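PDB 2E85: hydrogenase 3 maturation protease from Escherichia coli, which cleaves a 32-residue peptide from the C-terminus of the precursor of HycE, the large subunit of hydrogenase 3, during its maturation. Local coordinates for residues A32-W37 with Y139-W145. The protein carries 1 engineered substitution. Residues are numbered along the deposited sequence; the frame is centred on the assembly and turned at random.
Sequences APKGNW and YQRLEGW. With CA (calcium ion), chain H.
Tyr139 reaches from the last turn of helix 129-141 to the loop after helix 21-31, where its OH donates a short hydrogen bond (2.5 Å) to Ala32 O, which lies at the ring edge in the plane of the phenol. With CG anti to the backbone N (chi1 168°), the ring runs out from its helix toward that loop and also touches Leu25 and Cys29. The Lys34 chain crosses it at about a right angle, CG lying 3.5 Å from Tyr139 CE1; a bend at chi2 turns the chain so that CE passes Tyr139 OH and NZ reaches the waters. Two of these link Lys34 NZ to Gln140 OE1, while Gln140 NE2 is held by Glu136. Glu143, extended beyond CG, grips a calcium ion with both carboxylate oxygens (OE1 at 2.4 Å), and two waters of that metal's shell also accept from NZ, one weakly.

At the other end Trp37 NE1 donates to Leu142 O (2.9 Å, 166° at the hydrogen), the acceptor lying in the indole plane though the donor is tilted well out of the carbonyl plane. Leu142 CD2 sits over one face of the same indole as a CH-pi contact. The six-membered ring of Trp37 points its edge at the face of Trp145, a T-shaped pair with planes at 86°.

A phenylalanine in place of Tyr139 would probably leave Ala32 O without this donor and the loop less firmly tied to the helix. The contact thus joins the loop before strand 38-43 to the end of helix 129-141: both indoles and Leu142 pack on Leu62 of the sheet, and Lys34 and calcium-bound Glu143 meet through water.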
ATOM      1  N   ALA B  32     -10.421  -4.803 -28.749  1.00 11.90           N
ATOM      2  CA  ALA B  32      -9.437  -5.041 -29.795  1.00 11.31           C
ATOM      3  C   ALA B  32      -8.049  -5.164 -29.149  1.00 11.27           C
ATOM      4  O   ALA B  32      -7.325  -4.175 -29.038  1.00 11.68           O
ATOM      5  CB  ALA B  32      -9.472  -3.927 -30.844  1.00 11.13           C
ATOM      6  N   PRO B  33      -7.694  -6.368 -28.688  1.00 11.25           N
ATOM      7  CA  PRO B  33      -6.393  -6.560 -28.026  1.00 11.26           C
ATOM      8  C   PRO B  33      -5.180  -6.123 -28.827  1.00 12.24           C
ATOM      9  O   PRO B  33      -5.132  -6.295 -30.049  1.00 11.98           O
ATOM     10  CB  PRO B  33      -6.355  -8.072 -27.764  1.00 11.31           C
ATOM     11  CG  PRO B  33      -7.816  -8.428 -27.591  1.00 12.35           C
ATOM     12  CD  PRO B  33      -8.498  -7.607 -28.662  1.00 10.74           C
ATOM     13  N   LYS B  34      -4.215  -5.553 -28.114  1.00 12.35           N
ATOM     14  CA  LYS B  34      -2.944  -5.162 -28.688  1.00 13.55           C
ATOM     15  C   LYS B  34      -1.802  -5.796 -27.911  1.00 14.42           C
ATOM     16  O   LYS B  34      -1.787  -5.755 -26.674  1.00 14.33           O
ATOM     17  CB  LYS B  34      -2.818  -3.640 -28.703  1.00 13.29           C
ATOM     18  CG  LYS B  34      -3.771  -2.949 -29.705  1.00 13.71           C
ATOM     19  CD  LYS B  34      -3.303  -3.099 -31.167  1.00 16.08           C
ATOM     20  CE  LYS B  34      -4.214  -2.351 -32.150  1.00 13.90           C
ATOM     21  NZ  LYS B  34      -3.692  -2.406 -33.540  1.00 18.01           N
ATOM     22  N   GLY B  35      -0.845  -6.375 -28.633  1.00 14.53           N
ATOM     23  CA  GLY B  35       0.337  -6.952 -27.995  1.00 15.31           C
ATOM     24  C   GLY B  35       0.014  -8.183 -27.180  1.00 15.21           C
ATOM     25  O   GLY B  35      -0.993  -8.872 -27.440  1.00 15.53           O
ATOM     26  N   ASN B  36       0.876  -8.481 -26.205  1.00 14.60           N
ATOM     27  CA  ASN B  36       0.709  -9.696 -25.399  1.00 14.96           C
ATOM     28  C   ASN B  36       0.190  -9.375 -24.002  1.00 14.41           C
ATOM     29  O   ASN B  36       0.191 -10.220 -23.128  1.00 15.24           O
ATOM     30  CB  ASN B  36       2.039 -10.476 -25.310  1.00 15.93           C
ATOM     31  CG  ASN B  36       2.514 -10.974 -26.666  1.00 18.14           C
ATOM     32  OD1 ASN B  36       3.688 -10.792 -27.041  1.00 24.23           O
ATOM     33  ND2 ASN B  36       1.618 -11.585 -27.414  1.00 20.88           N
ATOM     34  N   TRP B  37      -0.298  -8.155 -23.808  1.00 12.48           N
ATOM     35  CA  TRP B  37      -0.638  -7.672 -22.462  1.00 10.79           C
ATOM     36  C   TRP B  37      -1.851  -8.393 -21.878  1.00 10.44           C
ATOM     37  O   TRP B  37      -2.883  -8.523 -22.545  1.00 11.30           O
ATOM     38  CB  TRP B  37      -0.937  -6.164 -22.505  1.00 10.16           C
ATOM     39  CG  TRP B  37       0.231  -5.340 -23.070  1.00 10.36           C
ATOM     40  CD1 TRP B  37       0.420  -4.973 -24.386  1.00  9.98           C
ATOM     41  CD2 TRP B  37       1.344  -4.809 -22.341  1.00 10.22           C
ATOM     42  NE1 TRP B  37       1.588  -4.260 -24.512  1.00  9.62           N
ATOM     43  CE2 TRP B  37       2.175  -4.138 -23.279  1.00  8.50           C
ATOM     44  CE3 TRP B  37       1.734  -4.844 -20.987  1.00  7.66           C
ATOM     45  CZ2 TRP B  37       3.376  -3.481 -22.901  1.00  8.03           C
ATOM     46  CZ3 TRP B  37       2.922  -4.206 -20.615  1.00  9.76           C
ATOM     47  CH2 TRP B  37       3.718  -3.530 -21.562  1.00 10.03           C
ATOM     48  N   TYR B 139      -2.649   3.338 -26.632  1.00  8.78           N
ATOM     49  CA  TYR B 139      -3.214   2.078 -27.114  1.00  9.64           C
ATOM     50  C   TYR B 139      -2.480   1.602 -28.355  1.00  9.65           C
ATOM     51  O   TYR B 139      -2.170   0.432 -28.468  1.00 10.27           O
ATOM     52  CB  TYR B 139      -4.714   2.246 -27.379  1.00 10.03           C
ATOM     53  CG  TYR B 139      -5.363   1.124 -28.140  1.00 10.69           C
ATOM     54  CD1 TYR B 139      -5.672  -0.094 -27.507  1.00 11.61           C
ATOM     55  CD2 TYR B 139      -5.691   1.285 -29.489  1.00 13.14           C
ATOM     56  CE1 TYR B 139      -6.284  -1.118 -28.201  1.00 12.76           C
ATOM     57  CE2 TYR B 139      -6.267   0.272 -30.198  1.00 11.71           C
ATOM     58  CZ  TYR B 139      -6.573  -0.926 -29.549  1.00 13.33           C
ATOM     59  OH  TYR B 139      -7.169  -1.948 -30.249  1.00 13.37           O
ATOM     60  N   GLN B 140      -2.165   2.543 -29.241  1.00 10.80           N
ATOM     61  CA  GLN B 140      -1.495   2.237 -30.495  1.00 12.75           C
ATOM     62  C   GLN B 140      -0.023   1.917 -30.303  1.00 13.38           C
ATOM     63  O   GLN B 140       0.637   1.454 -31.234  1.00 15.65           O
ATOM     64  CB  GLN B 140      -1.686   3.386 -31.480  1.00 14.10           C
ATOM     65  CG  GLN B 140      -3.139   3.481 -31.925  1.00 11.48           C
ATOM     66  CD  GLN B 140      -3.627   2.342 -32.844  1.00 15.89           C
ATOM     67  OE1 GLN B 140      -2.844   1.517 -33.324  1.00 18.37           O
ATOM     68  NE2 GLN B 140      -4.931   2.325 -33.112  1.00 14.69           N
ATOM     69  N   ARG B 141       0.502   2.155 -29.110  1.00 12.69           N
ATOM     70  CA  ARG B 141       1.898   1.786 -28.882  1.00 11.86           C
ATOM     71  C   ARG B 141       2.031   0.467 -28.164  1.00 11.02           C
ATOM     72  O   ARG B 141       3.134  -0.029 -28.004  1.00  9.69           O
ATOM     73  CB  ARG B 141       2.669   2.895 -28.176  1.00 13.06           C
ATOM     74  CG  ARG B 141       2.682   4.113 -29.090  1.00 16.89           C
ATOM     75  CD  ARG B 141       3.942   4.875 -29.151  1.00 17.83           C
ATOM     76  NE  ARG B 141       3.574   6.201 -29.593  1.00 21.12           N
ATOM     77  CZ  ARG B 141       4.150   7.306 -29.165  1.00 23.74           C
ATOM     78  NH1 ARG B 141       5.179   7.210 -28.328  1.00 22.28           N
ATOM     79  NH2 ARG B 141       3.716   8.491 -29.595  1.00 23.68           N
ATOM     80  N   LEU B 142       0.907  -0.099 -27.723  1.00 10.39           N
ATOM     81  CA  LEU B 142       0.963  -1.366 -26.948  1.00 10.29           C
ATOM     82  C   LEU B 142       1.537  -2.535 -27.758  1.00 11.58           C
ATOM     83  O   LEU B 142       2.275  -3.371 -27.238  1.00 10.95           O
ATOM     84  CB  LEU B 142      -0.413  -1.736 -26.385  1.00  9.80           C
ATOM     85  CG  LEU B 142      -0.999  -0.866 -25.289  1.00  8.80           C
ATOM     86  CD1 LEU B 142      -2.419  -1.302 -24.932  1.00  8.00           C
ATOM     87  CD2 LEU B 142      -0.116  -0.829 -24.006  1.00 10.76           C
ATOM     88  N   GLU B 143       1.199  -2.588 -29.042  1.00 12.51           N
ATOM     89  CA  GLU B 143       1.713  -3.668 -29.856  1.00 13.97           C
ATOM     90  C   GLU B 143       3.185  -3.409 -30.158  1.00 14.73           C
ATOM     91  O   GLU B 143       3.548  -2.348 -30.650  1.00 15.74           O
ATOM     92  CB  GLU B 143       0.918  -3.779 -31.139  1.00 14.48           C
ATOM     93  CG  GLU B 143       1.572  -4.722 -32.131  1.00 16.13           C
ATOM     94  CD  GLU B 143       0.764  -4.837 -33.377  1.00 22.10           C
ATOM     95  OE1 GLU B 143      -0.467  -5.039 -33.258  1.00 22.41           O
ATOM     96  OE2 GLU B 143       1.353  -4.728 -34.479  1.00 22.03           O
ATOM     97  N   GLY B 144       4.041  -4.361 -29.824  1.00 15.58           N
ATOM     98  CA  GLY B 144       5.466  -4.167 -30.057  1.00 15.45           C
ATOM     99  C   GLY B 144       6.161  -3.155 -29.155  1.00 15.52           C
ATOM    100  O   GLY B 144       7.296  -2.758 -29.431  1.00 16.49           O
ATOM    101  N   TRP B 145       5.486  -2.729 -28.083  1.00 14.66           N
ATOM    102  CA  TRP B 145       6.084  -1.871 -27.051  1.00 14.81           C
ATOM    103  C   TRP B 145       7.491  -2.295 -26.660  1.00 15.07           C
ATOM    104  O   TRP B 145       7.722  -3.434 -26.324  1.00 13.96           O
ATOM    105  CB  TRP B 145       5.217  -1.910 -25.793  1.00 13.53           C
ATOM    106  CG  TRP B 145       5.643  -0.963 -24.732  1.00 12.70           C
ATOM    107  CD1 TRP B 145       6.752  -1.054 -23.915  1.00 12.05           C
ATOM    108  CD2 TRP B 145       4.950   0.217 -24.334  1.00 12.89           C
ATOM    109  NE1 TRP B 145       6.788   0.011 -23.057  1.00 13.64           N
ATOM    110  CE2 TRP B 145       5.687   0.799 -23.276  1.00 10.74           C
ATOM    111  CE3 TRP B 145       3.769   0.830 -24.758  1.00 12.31           C
ATOM    112  CZ2 TRP B 145       5.295   1.983 -22.663  1.00 12.22           C
ATOM    113  CZ3 TRP B 145       3.372   1.991 -24.141  1.00 13.38           C
ATOM    114  CH2 TRP B 145       4.128   2.552 -23.089  1.00 12.47           C
TER
HETATM  115 CA    CA H1006      -0.995  -5.299 -35.585  1.00 21.91          CA
HETATM  116  O   HOH W   1      -1.086  -0.685 -33.018  1.00 15.99           O
HETATM  117  O   HOH W   2      -4.852  -0.478 -34.995  1.00 25.58           O
HETATM  118  O   HOH W   3      -1.168  -2.974 -35.392  1.00 28.99           O
HETATM  119  O   HOH W   4      -3.456  -5.118 -34.429  1.00 15.30           O
HETATM  120  O   HOH W   5      -1.120  -6.556 -31.376  1.00 25.09           O
HETATM  121  O   HOH W   6      -1.568  -7.176 -35.941  1.00 25.56           O
HETATM  122  O   HOH W   7      -2.455  -4.564 -37.316  1.00 27.72           O
HETATM  123  O   HOH W   8       0.485  -5.185 -37.510  1.00 19.44           O